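Uroporphyrinogen III synthase (Thermus thermophilus, PDB 1WCW) probably catalyses the cyclisation of hydroxymethylbilane to uroporphyrinogen III, with inversion of the last pyrrole ring, in tetrapyrrole biosynthesis. Local coordinates at residues V11-L16 / P33-V38; P37-E42 / A192-F197; D51-L56 / L83-P88; Q58-F63 / R131-L136. All coordinates share one frame; numbering follows the deposited sequence.

Interaction 1: V11-L16 / P33-V38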
loop_
_atom_site.group_PDB
_atom_site.type_symbol
_atom_site.label_atom_id
_atom_site.label_comp_id
_atom_site.label_asym_id
_atom_site.label_seq_id
_atom_site.Cartn_x
_atom_site.Cartn_y
_atom_site.Cartn_z
ATOM N N VAL A 11 -11.099 -12.449 -14.876
ATOM C CA VAL A 11 -10.716 -11.623 -13.726
ATOM C C VAL A 11 -9.259 -11.235 -13.844
ATOM O O VAL A 11 -8.330 -12.074 -13.891
ATOM C CB VAL A 11 -10.916 -12.364 -12.410
ATOM C CG1 VAL A 11 -10.678 -11.396 -11.202
ATOM C CG2 VAL A 11 -12.357 -12.977 -12.322
ATOM N N ALA A 12 -9.030 -9.945 -13.941
ATOM C CA ALA A 12 -7.677 -9.356 -14.018
ATOM C C ALA A 12 -7.174 -9.079 -12.587
ATOM O O ALA A 12 -8.005 -8.780 -11.683
ATOM C CB ALA A 12 -7.736 -8.121 -14.776
ATOM N N TYR A 13 -5.887 -9.165 -12.370
ATOM C CA TYR A 13 -5.258 -8.932 -11.086
ATOM C C TYR A 13 -4.240 -7.839 -11.267
ATOM O O TYR A 13 -3.362 -7.940 -12.131
ATOM C CB TYR A 13 -4.586 -10.212 -10.650
ATOM C CG TYR A 13 -3.952 -10.216 -9.295
ATOM C CD1 TYR A 13 -2.563 -10.286 -9.154
ATOM C CD2 TYR A 13 -4.734 -10.171 -8.158
ATOM C CE1 TYR A 13 -1.978 -10.301 -7.876
ATOM C CE2 TYR A 13 -4.178 -10.193 -6.921
ATOM C CZ TYR A 13 -2.818 -10.251 -6.800
ATOM O OH TYR A 13 -2.274 -10.267 -5.524
ATOM N N ALA A 14 -4.351 -6.772 -10.470
ATOM C CA ALA A 14 -3.432 -5.615 -10.590
ATOM C C ALA A 14 -2.229 -5.735 -9.645
ATOM O O ALA A 14 -1.396 -4.825 -9.689
ATOM C CB ALA A 14 -4.207 -4.305 -10.296
ATOM N N GLY A 15 -2.136 -6.785 -8.857
ATOM C CA GLY A 15 -1.041 -6.959 -7.900
ATOM C C GLY A 15 0.224 -7.497 -8.520
ATOM O O GLY A 15 0.284 -7.900 -9.679
ATOM N N LEU A 16 1.277 -7.413 -7.728
ATOM C CA LEU A 16 2.587 -7.881 -8.184
ATOM C C LEU A 16 3.099 -9.127 -7.449
ATOM O O LEU A 16 3.529 -10.072 -8.064
ATOM C CB LEU A 16 3.602 -6.753 -8.039
ATOM C CG LEU A 16 5.041 -6.997 -8.504
ATOM C CD1 LEU A 16 5.141 -7.198 -9.991
ATOM C CD2 LEU A 16 5.841 -5.818 -8.098
ATOM N N PRO A 33 -7.947 -16.177 -15.353
ATOM C CA PRO A 33 -7.146 -15.112 -14.745
ATOM C C PRO A 33 -6.295 -14.375 -15.746
ATOM O O PRO A 33 -5.775 -14.971 -16.697
ATOM C CB PRO A 33 -6.279 -15.839 -13.743
ATOM C CG PRO A 33 -6.113 -17.231 -14.337
ATOM C CD PRO A 33 -7.353 -17.530 -15.092
ATOM N N LEU A 34 -6.196 -13.070 -15.589
ATOM C CA LEU A 34 -5.276 -12.246 -16.403
ATOM C C LEU A 34 -4.421 -11.445 -15.460
ATOM O O LEU A 34 -4.940 -10.869 -14.472
ATOM C CB LEU A 34 -6.008 -11.299 -17.294
ATOM C CG LEU A 34 -6.877 -12.024 -18.339
ATOM C CD1 LEU A 34 -7.763 -10.984 -19.083
ATOM C CD2 LEU A 34 -5.971 -12.725 -19.346
ATOM N N LEU A 35 -3.140 -11.318 -15.722
ATOM C CA LEU A 35 -2.217 -10.632 -14.843
ATOM C C LEU A 35 -1.813 -9.349 -15.470
ATOM O O LEU A 35 -1.143 -9.335 -16.497
ATOM C CB LEU A 35 -0.952 -11.482 -14.587
ATOM C CG LEU A 35 -1.229 -12.904 -14.064
ATOM C CD1 LEU A 35 0.108 -13.652 -13.918
ATOM C CD2 LEU A 35 -1.957 -12.846 -12.725
ATOM N N PHE A 36 -2.195 -8.253 -14.813
ATOM C CA PHE A 36 -1.890 -6.890 -15.262
ATOM C C PHE A 36 -1.291 -6.086 -14.100
ATOM O O PHE A 36 -1.982 -5.199 -13.552
ATOM C CB PHE A 36 -3.159 -6.213 -15.838
ATOM C CG PHE A 36 -3.570 -6.760 -17.174
ATOM C CD1 PHE A 36 -4.695 -7.551 -17.339
ATOM C CD2 PHE A 36 -2.828 -6.440 -18.300
ATOM C CE1 PHE A 36 -5.050 -7.992 -18.644
ATOM C CE2 PHE A 36 -3.207 -6.902 -19.552
ATOM C CZ PHE A 36 -4.316 -7.676 -19.707
ATOM N N PRO A 37 -0.040 -6.355 -13.723
ATOM C CA PRO A 37 0.538 -5.582 -12.615
ATOM C C PRO A 37 0.649 -4.117 -12.981
ATOM O O PRO A 37 0.976 -3.755 -14.115
ATOM C CB PRO A 37 1.927 -6.186 -12.396
ATOM C CG PRO A 37 2.199 -6.939 -13.673
ATOM C CD PRO A 37 0.870 -7.413 -14.220
ATOM N N VAL A 38 0.440 -3.255 -12.007
ATOM C CA VAL A 38 0.522 -1.832 -12.240
ATOM C C VAL A 38 1.690 -1.230 -11.464
ATOM O O VAL A 38 1.877 0.022 -11.540
ATOM C CB VAL A 38 -0.777 -1.091 -11.851
ATOM C CG1 VAL A 38 -1.963 -1.577 -12.699
ATOM C CG2 VAL A 38 -1.110 -1.246 -10.382
HETATM O O HOH W 1 1.133 -4.305 -9.161
#
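Val-11, Ala-12 and Tyr-13 pair in parallel with Pro-33, Leu-34 and Leu-35, the two short strand axes coming within 4.6 Å at an angle of 29°. Leu-34 takes both sides of the exchange: its N donates to Val-11 O and its O accepts from Tyr-13 N, each at 2.9 Å. Beyond the regular pairing, Phe-36 N still donates to Tyr-13 O. Val-38 N reaches Ala-14 O only weakly, at 3.3 Å, and a water that donates to Ala-14 O and accepts from Val-38 N bridges the same two atoms.

Ala-12 CB touches the edge of the Phe-36 ring, 4.0 Å from CD1. On the opposite face of the sheet, Tyr-13 CB is 4.3 Å from Leu-35 CD2. Gly-15 N of the same segment lies 3.5 Å above one face of the Tyr-13 ring, toward its rim, and Phe-22 of helix 19-28 stacks on this ring. Past the strand ends, Leu-16 CD1 meets Pro-37 CB at 4.1 Å, the two side chains crossing at about a right angle.

Main-chain bonds thus carry the parallel strand pair of the beta-alpha-beta unit formed by strand 10-13, helix 19-28 and strand 32-35, and where the strands give out, water shares the polar work with a weak direct bond.

Interaction 2: P37-E42 / A192-F197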
loop_
_atom_site.group_PDB
_atom_site.type_symbol
_atom_site.label_atom_id
_atom_site.label_comp_id
_atom_site.label_asym_id
_atom_site.label_seq_id
_atom_site.Cartn_x
_atom_site.Cartn_y
_atom_site.Cartn_z
ATOM N N PRO A 37 -0.040 -6.355 -13.723
ATOM C CA PRO A 37 0.538 -5.582 -12.615
ATOM C C PRO A 37 0.649 -4.117 -12.981
ATOM O O PRO A 37 0.976 -3.755 -14.115
ATOM C CB PRO A 37 1.927 -6.186 -12.396
ATOM C CG PRO A 37 2.199 -6.939 -13.673
ATOM C CD PRO A 37 0.870 -7.413 -14.220
ATOM N N VAL A 38 0.440 -3.255 -12.007
ATOM C CA VAL A 38 0.522 -1.832 -12.240
ATOM C C VAL A 38 1.690 -1.230 -11.464
ATOM O O VAL A 38 1.877 0.022 -11.540
ATOM C CB VAL A 38 -0.777 -1.091 -11.851
ATOM C CG1 VAL A 38 -1.963 -1.577 -12.699
ATOM C CG2 VAL A 38 -1.110 -1.246 -10.382
ATOM N N GLN A 39 2.469 -2.026 -10.753
ATOM C CA GLN A 39 3.567 -1.485 -9.976
ATOM C C GLN A 39 4.811 -2.302 -10.164
ATOM O O GLN A 39 4.787 -3.483 -10.590
ATOM C CB GLN A 39 3.246 -1.422 -8.483
ATOM C CG GLN A 39 3.530 -2.682 -7.718
ATOM C CD GLN A 39 2.657 -2.744 -6.458
ATOM O OE1 GLN A 39 1.528 -3.191 -6.515
ATOM N NE2 GLN A 39 3.191 -2.306 -5.324
ATOM N N ALA A 40 5.907 -1.667 -9.816
ATOM C CA ALA A 40 7.204 -2.261 -9.808
ATOM C C ALA A 40 7.735 -1.931 -8.386
ATOM O O ALA A 40 7.269 -0.971 -7.740
ATOM C CB ALA A 40 8.013 -1.613 -10.831
ATOM N N THR A 41 8.632 -2.728 -7.847
ATOM C CA THR A 41 9.131 -2.425 -6.522
ATOM C C THR A 41 10.651 -2.596 -6.560
ATOM O O THR A 41 11.164 -3.532 -7.192
ATOM C CB THR A 41 8.471 -3.370 -5.487
ATOM O OG1 THR A 41 7.023 -3.259 -5.570
ATOM C CG2 THR A 41 8.927 -2.997 -4.101
ATOM N N GLU A 42 11.404 -1.672 -5.958
ATOM C CA GLU A 42 12.846 -1.834 -5.967
ATOM C C GLU A 42 13.406 -1.398 -4.650
ATOM O O GLU A 42 12.978 -0.390 -4.035
ATOM C CB GLU A 42 13.495 -1.022 -7.077
ATOM C CG GLU A 42 13.241 0.463 -6.983
ATOM C CD GLU A 42 14.003 1.294 -7.991
ATOM O OE1 GLU A 42 14.052 2.531 -7.798
ATOM O OE2 GLU A 42 14.544 0.715 -8.966
ATOM N N ALA A 192 -4.180 -0.094 -1.969
ATOM C CA ALA A 192 -4.580 1.201 -2.423
ATOM C C ALA A 192 -3.629 1.781 -3.411
ATOM O O ALA A 192 -4.064 2.462 -4.348
ATOM C CB ALA A 192 -4.722 2.155 -1.203
ATOM N N ILE A 193 -2.315 1.549 -3.228
ATOM C CA ILE A 193 -1.385 2.140 -4.173
ATOM C C ILE A 193 -1.620 1.633 -5.623
ATOM O O ILE A 193 -1.320 2.342 -6.582
ATOM C CB ILE A 193 0.078 1.883 -3.699
ATOM C CG1 ILE A 193 1.011 2.915 -4.329
ATOM C CG2 ILE A 193 0.485 0.453 -4.016
ATOM C CD1 ILE A 193 2.479 2.840 -3.711
ATOM N N GLN A 194 -2.170 0.447 -5.813
ATOM C CA GLN A 194 -2.422 -0.032 -7.179
ATOM C C GLN A 194 -3.564 0.795 -7.809
ATOM O O GLN A 194 -3.518 1.064 -9.007
ATOM C CB GLN A 194 -2.875 -1.491 -7.131
ATOM C CG GLN A 194 -1.671 -2.362 -6.774
ATOM C CD GLN A 194 -1.989 -3.652 -6.123
ATOM O OE1 GLN A 194 -3.116 -4.058 -6.095
ATOM N NE2 GLN A 194 -0.970 -4.326 -5.617
ATOM N N VAL A 195 -4.565 1.185 -7.012
ATOM C CA VAL A 195 -5.646 2.037 -7.509
ATOM C C VAL A 195 -5.026 3.366 -7.881
ATOM O O VAL A 195 -5.340 3.887 -8.954
ATOM C CB VAL A 195 -6.704 2.266 -6.375
ATOM C CG1 VAL A 195 -7.804 3.203 -6.897
ATOM C CG2 VAL A 195 -7.331 0.940 -5.954
ATOM N N GLU A 196 -4.161 3.937 -7.032
ATOM C CA GLU A 196 -3.590 5.243 -7.289
ATOM C C GLU A 196 -2.734 5.199 -8.520
ATOM O O GLU A 196 -2.854 6.080 -9.401
ATOM C CB GLU A 196 -2.751 5.706 -6.081
ATOM C CG GLU A 196 -3.458 5.768 -4.714
ATOM C CD GLU A 196 -4.638 6.714 -4.630
ATOM O OE1 GLU A 196 -5.398 6.590 -3.624
ATOM O OE2 GLU A 196 -4.855 7.569 -5.513
ATOM N N PHE A 197 -1.922 4.155 -8.717
ATOM C CA PHE A 197 -1.077 4.099 -9.908
ATOM C C PHE A 197 -1.893 3.966 -11.166
ATOM O O PHE A 197 -1.573 4.590 -12.190
ATOM C CB PHE A 197 -0.098 2.919 -9.821
ATOM C CG PHE A 197 1.069 3.119 -8.856
ATOM C CD1 PHE A 197 1.739 2.003 -8.367
ATOM C CD2 PHE A 197 1.527 4.323 -8.477
ATOM C CE1 PHE A 197 2.871 2.130 -7.517
ATOM C CE2 PHE A 197 2.691 4.411 -7.620
ATOM C CZ PHE A 197 3.327 3.309 -7.176
#
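Gln-39 and Gln-194 meet through their side-chain amides: Gln-194 NE2 donates to Gln-39 OE1 at 2.9 Å, with an N-H...O angle of 156°. The bond lies in the plane of the acceptor carbonyl and close to that of the donor amide, although the two amide planes are turned 72° apart. Beside this bond, Val-38 CG2 packs on the root of the same glutamine, 3.7 Å from Gln-194 CB and 3.6 Å from Gln-194 O. One helical turn on, the Phe-197 ring presents its edge to Gln-39 CB, which is 3.7 Å from CE1. Gln-39 CG sits between the backbone N and the carbonyl carbon (chi1 86°), and from there the chain runs extended to bring OE1 to Gln-194.

The next shell sets these groups. Gln-194 OE1 accepts from Val-190 N just ahead of the helix, which fixes the amide's rotation with NE2 facing Gln-39. Ile-193 CG1 lies 3.7 Å above one face of the Phe-197 ring, toward its rim. His-165 touches both Gln-39 and Ile-193, while Pro-167 and Ile-172 touch Phe-197.

Strand 39-43 runs antiparallel to strand 155-167, and the pair forms the two-stranded linker between the two alpha/beta domains. Helix 192-201 of one domain is docked here against the root of that linker, an arrangement in keeping with the two-domain architecture of the HemD family.

Interaction 3: D51-L56 / L83-P88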
loop_
_atom_site.group_PDB
_atom_site.type_symbol
_atom_site.label_atom_id
_atom_site.label_comp_id
_atom_site.label_asym_id
_atom_site.label_seq_id
_atom_site.Cartn_x
_atom_site.Cartn_y
_atom_site.Cartn_z
ATOM N N ASP A 51 23.063 8.308 4.954
ATOM C CA ASP A 51 23.067 9.601 5.619
ATOM C C ASP A 51 21.808 9.737 6.549
ATOM O O ASP A 51 21.899 10.209 7.693
ATOM C CB ASP A 51 23.024 10.630 4.459
ATOM C CG ASP A 51 22.547 9.949 3.105
ATOM O OD1 ASP A 51 23.285 9.113 2.505
ATOM O OD2 ASP A 51 21.410 10.207 2.645
ATOM N N GLN A 52 20.683 9.264 6.019
ATOM C CA GLN A 52 19.420 9.328 6.765
ATOM C C GLN A 52 19.434 8.330 7.926
ATOM O O GLN A 52 18.952 8.644 9.002
ATOM C CB GLN A 52 18.265 8.970 5.864
ATOM C CG GLN A 52 18.209 9.779 4.532
ATOM C CD GLN A 52 18.234 11.260 4.735
ATOM O OE1 GLN A 52 17.351 11.838 5.387
ATOM N NE2 GLN A 52 19.240 11.915 4.138
ATOM N N VAL A 53 20.017 7.143 7.699
ATOM C CA VAL A 53 20.081 6.131 8.762
ATOM C C VAL A 53 21.000 6.608 9.877
ATOM O O VAL A 53 20.702 6.443 11.071
ATOM C CB VAL A 53 20.532 4.756 8.216
ATOM C CG1 VAL A 53 20.366 3.744 9.389
ATOM C CG2 VAL A 53 19.620 4.275 7.053
ATOM N N ARG A 54 22.120 7.237 9.511
ATOM C CA ARG A 54 23.035 7.784 10.541
ATOM C C ARG A 54 22.347 8.857 11.401
ATOM O O ARG A 54 22.513 8.903 12.629
ATOM C CB ARG A 54 24.274 8.411 9.886
ATOM C CG ARG A 54 25.210 7.383 9.284
ATOM C CD ARG A 54 26.413 8.055 8.578
ATOM N NE ARG A 54 27.444 7.071 8.275
ATOM C CZ ARG A 54 28.084 6.337 9.192
ATOM N NH1 ARG A 54 29.002 5.460 8.807
ATOM N NH2 ARG A 54 27.822 6.482 10.492
ATOM N N ALA A 55 21.546 9.685 10.720
ATOM C CA ALA A 55 20.801 10.707 11.431
ATOM C C ALA A 55 19.822 10.064 12.418
ATOM O O ALA A 55 19.667 10.519 13.578
ATOM C CB ALA A 55 20.065 11.627 10.455
ATOM N N LEU A 56 19.092 9.030 11.957
ATOM C CA LEU A 56 18.192 8.341 12.873
ATOM C C LEU A 56 18.970 7.775 14.077
ATOM O O LEU A 56 18.494 7.792 15.240
ATOM C CB LEU A 56 17.482 7.195 12.129
ATOM C CG LEU A 56 16.642 6.260 12.931
ATOM C CD1 LEU A 56 15.487 7.044 13.567
ATOM C CD2 LEU A 56 16.094 5.158 11.992
ATOM N N LEU A 83 25.171 0.330 12.780
ATOM C CA LEU A 83 24.570 1.341 13.621
ATOM C C LEU A 83 23.563 0.740 14.565
ATOM O O LEU A 83 22.921 -0.246 14.266
ATOM C CB LEU A 83 23.881 2.369 12.741
ATOM C CG LEU A 83 24.725 3.218 11.823
ATOM C CD1 LEU A 83 23.813 3.996 10.892
ATOM C CD2 LEU A 83 25.629 4.159 12.632
ATOM N N ASP A 84 23.441 1.338 15.736
ATOM C CA ASP A 84 22.455 0.902 16.666
ATOM C C ASP A 84 21.197 1.746 16.477
ATOM O O ASP A 84 21.185 2.967 16.773
ATOM C CB ASP A 84 22.972 1.058 18.097
ATOM C CG ASP A 84 21.868 0.992 19.112
ATOM O OD1 ASP A 84 20.923 0.192 18.920
ATOM O OD2 ASP A 84 21.955 1.723 20.122
ATOM N N LEU A 85 20.158 1.088 15.937
ATOM C CA LEU A 85 18.869 1.776 15.743
ATOM C C LEU A 85 17.898 1.384 16.837
ATOM O O LEU A 85 16.955 2.135 17.118
ATOM C CB LEU A 85 18.298 1.410 14.375
ATOM C CG LEU A 85 19.123 1.847 13.174
ATOM C CD1 LEU A 85 18.316 1.536 11.916
ATOM C CD2 LEU A 85 19.461 3.313 13.189
ATOM N N GLU A 86 18.099 0.250 17.476
ATOM C CA GLU A 86 17.138 -0.157 18.509
ATOM C C GLU A 86 17.124 0.791 19.682
ATOM O O GLU A 86 16.047 1.090 20.226
ATOM C CB GLU A 86 17.430 -1.592 19.008
ATOM C CG GLU A 86 17.331 -2.623 17.891
ATOM C CD GLU A 86 17.603 -4.054 18.360
ATOM O OE1 GLU A 86 16.777 -4.600 19.111
ATOM O OE2 GLU A 86 18.640 -4.635 17.983
ATOM N N GLY A 87 18.301 1.293 20.074
ATOM C CA GLY A 87 18.364 2.226 21.180
ATOM C C GLY A 87 17.555 3.492 20.887
ATOM O O GLY A 87 16.683 3.900 21.644
ATOM N N PRO A 88 17.871 4.213 19.802
ATOM C CA PRO A 88 17.145 5.441 19.444
ATOM C C PRO A 88 15.647 5.165 19.260
ATOM O O PRO A 88 14.785 5.935 19.699
ATOM C CB PRO A 88 17.782 5.867 18.130
ATOM C CG PRO A 88 19.156 5.255 18.210
ATOM C CD PRO A 88 19.059 3.982 18.959
#
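Leu-83 meets the helix at Val-53 and Arg-54, and its two methyls divide the work. CD1 packs 3.8 Å from Val-53 CG1 and 3.9 Å from Arg-54 CA, against the helix itself, while CD2 lies 3.8 Å from Arg-54 NH2. The arginine is extended from CG to NE and crosses the leucine at about a right angle; its CB points away from the loop, yet the end of the chain comes nearer and sets NH2 beside Leu-83.

Leu-85 and Leu-56 make the inner part of the contact. Leu-85 CD2 touches both Val-53 CG1, at 3.9 Å, and Leu-56 CD2, at 4.0 Å. The side chain of Leu-56 crosses that of Leu-85 at about a right angle. Leu-74 of helix 68-80 adjoins both Val-53 and Leu-56, extending the apolar cluster. At the far end, Pro-88 CB approaches Leu-56 O at 3.5 Å.

Between these leucines Asp-84 takes no part in the apolar contact; its OD1 accepts from Gly-87 N at 3.1 Å, a capping bond at the start of helix 86-91. The whole is a leucine-rich join between one helix and the loop-to-helix entry beside it, in the helical layer flanking the sheet of an alpha/beta domain.

Interaction 4: Q58-F63 / R131-L136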
loop_
_atom_site.group_PDB
_atom_site.type_symbol
_atom_site.label_atom_id
_atom_site.label_comp_id
_atom_site.label_asym_id
_atom_site.label_seq_id
_atom_site.Cartn_x
_atom_site.Cartn_y
_atom_site.Cartn_z
ATOM N N GLN A 58 21.333 8.950 15.665
ATOM C CA GLN A 58 21.679 10.037 16.606
ATOM C C GLN A 58 20.506 10.323 17.556
ATOM O O GLN A 58 20.680 11.079 18.520
ATOM C CB GLN A 58 21.983 11.321 15.843
ATOM C CG GLN A 58 23.111 11.202 14.873
ATOM C CD GLN A 58 24.346 10.744 15.548
ATOM O OE1 GLN A 58 24.804 11.339 16.538
ATOM N NE2 GLN A 58 24.905 9.670 15.039
ATOM N N GLY A 59 19.339 9.708 17.319
ATOM C CA GLY A 59 18.181 9.919 18.169
ATOM C C GLY A 59 17.155 10.835 17.487
ATOM O O GLY A 59 17.452 11.846 16.814
ATOM N N VAL A 60 15.883 10.456 17.693
ATOM C CA VAL A 60 14.727 11.217 17.178
ATOM C C VAL A 60 13.632 11.224 18.248
ATOM O O VAL A 60 13.596 10.361 19.134
ATOM C CB VAL A 60 14.142 10.604 15.858
ATOM C CG1 VAL A 60 15.207 10.629 14.766
ATOM C CG2 VAL A 60 13.651 9.187 16.073
ATOM N N ASP A 61 12.729 12.169 18.087
ATOM C CA ASP A 61 11.659 12.263 19.078
ATOM C C ASP A 61 10.474 11.426 18.733
ATOM O O ASP A 61 9.786 10.928 19.615
ATOM C CB ASP A 61 11.306 13.738 19.185
ATOM C CG ASP A 61 12.483 14.512 19.655
ATOM O OD1 ASP A 61 12.806 14.364 20.847
ATOM O OD2 ASP A 61 13.155 15.160 18.805
ATOM N N LEU A 62 10.264 11.239 17.439
ATOM C CA LEU A 62 9.126 10.480 16.968
ATOM C C LEU A 62 9.572 9.654 15.770
ATOM O O LEU A 62 10.385 10.095 14.948
ATOM C CB LEU A 62 8.001 11.443 16.571
ATOM C CG LEU A 62 6.649 10.882 16.167
ATOM C CD1 LEU A 62 5.569 11.926 16.539
ATOM C CD2 LEU A 62 6.633 10.559 14.749
ATOM N N PHE A 63 9.036 8.452 15.694
ATOM C CA PHE A 63 9.265 7.561 14.566
ATOM C C PHE A 63 7.912 7.105 14.060
ATOM O O PHE A 63 7.104 6.548 14.775
ATOM C CB PHE A 63 10.101 6.331 15.000
ATOM C CG PHE A 63 10.338 5.340 13.862
ATOM C CD1 PHE A 63 11.205 5.651 12.803
ATOM C CD2 PHE A 63 9.651 4.145 13.814
ATOM C CE1 PHE A 63 11.348 4.746 11.693
ATOM C CE2 PHE A 63 9.802 3.264 12.742
ATOM C CZ PHE A 63 10.620 3.556 11.700
ATOM N N ARG A 131 8.430 18.893 19.664
ATOM C CA ARG A 131 9.633 19.621 19.375
ATOM C C ARG A 131 10.629 18.550 18.861
ATOM O O ARG A 131 10.593 17.391 19.275
ATOM C CB ARG A 131 10.205 20.215 20.712
ATOM C CG ARG A 131 9.194 20.914 21.680
ATOM C CD ARG A 131 9.290 20.538 23.219
ATOM N NE ARG A 131 10.564 20.868 23.867
ATOM C CZ ARG A 131 11.039 20.255 24.953
ATOM N NH1 ARG A 131 12.206 20.615 25.474
ATOM N NH2 ARG A 131 10.351 19.284 25.539
ATOM N N GLY A 132 11.531 18.914 17.998
ATOM C CA GLY A 132 12.495 17.925 17.648
ATOM C C GLY A 132 12.356 17.409 16.243
ATOM O O GLY A 132 11.874 18.061 15.326
ATOM N N VAL A 133 12.733 16.148 16.138
ATOM C CA VAL A 133 12.812 15.435 14.853
ATOM C C VAL A 133 11.871 14.247 14.784
ATOM O O VAL A 133 11.800 13.497 15.761
ATOM C CB VAL A 133 14.237 14.932 14.634
ATOM C CG1 VAL A 133 14.302 14.203 13.307
ATOM C CG2 VAL A 133 15.176 16.118 14.673
ATOM N N ALA A 134 11.179 14.170 13.676
ATOM C CA ALA A 134 10.263 13.047 13.399
ATOM C C ALA A 134 10.807 12.292 12.194
ATOM O O ALA A 134 10.866 12.809 11.075
ATOM C CB ALA A 134 8.831 13.548 13.095
ATOM N N ALA A 135 11.129 11.035 12.402
ATOM C CA ALA A 135 11.612 10.161 11.338
ATOM C C ALA A 135 10.394 9.514 10.713
ATOM O O ALA A 135 9.520 8.985 11.434
ATOM C CB ALA A 135 12.494 9.094 11.929
ATOM N N LEU A 136 10.275 9.589 9.403
ATOM C CA LEU A 136 9.124 9.067 8.690
ATOM C C LEU A 136 9.611 8.018 7.702
ATOM O O LEU A 136 10.388 8.347 6.770
ATOM C CB LEU A 136 8.421 10.245 7.977
ATOM C CG LEU A 136 7.328 9.847 7.015
ATOM C CD1 LEU A 136 6.191 9.142 7.683
ATOM C CD2 LEU A 136 6.817 11.091 6.398
#
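Asp-61 and Leu-62 both donate their backbone N to Val-133 O, at 2.8 and 3.2 Å, and both donors lie in the plane of that carbonyl. One residue of segment 131-136 is therefore matched by two of segment 58-63, so the start of the pairing is irregular. Regular parallel pairing follows: Ala-135 N donates to Leu-62 O at 2.8 Å, and Leu-62 stands beside Ala-134, Phe-63 beside Ala-135.

A side chain completes the polar set. Asp-61 CG lies anti to its own carbonyl carbon (chi1 -62°), and OD2 accepts from Val-133 N at 2.9 Å through its anti lone pair, the N-H...O angle being 162°. Asp-61 thus grips Val-133 at both its N and its O. The same OD2 comes within 3.1 Å of Gly-132 CA, where the chain carries no side chain.

The apolar contacts fall on two faces. Val-60 CG1 meets Val-133 CG1 at 4.0 Å, and on that face Ala-135 CB lies at the edge of the Phe-63 ring, 3.8 Å from CD1. The other face holds Leu-62 CD2 against Ala-134 CB at 4.1 Å, with Leu-150 of helix 144-152 packed on Ala-134.

Asp-61 and Phe-63 bond onward through their backbones to Phe-93, and Gly-132 and Ala-134 to Arg-156. The contact therefore lies inside a sheet whose 62-65 and 132-137 strands run parallel, with helices on both faces, as in a three-layer alpha/beta domain.

From the N terminus, interaction 1 closes the first loop, around helix 19-28, and sets the edge of the five-stranded parallel sheet. Residues 37 and 38 then pass straight into interaction 2, which touches interaction 1 and closes a loop of about 150 residues on helix 192-201. Interactions 3 and 4 are nested inside that loop and cross each other, since their segments alternate along the chain; they touch where Leu-56 CD1 packs on Ala-135 CB, tying helical layer to sheet. Their centres lie 38 and 39 Å from that of interaction 1, across the chain's centre, in the domain reached through strand 39-43. Interaction 2 joins that linker to the first domain.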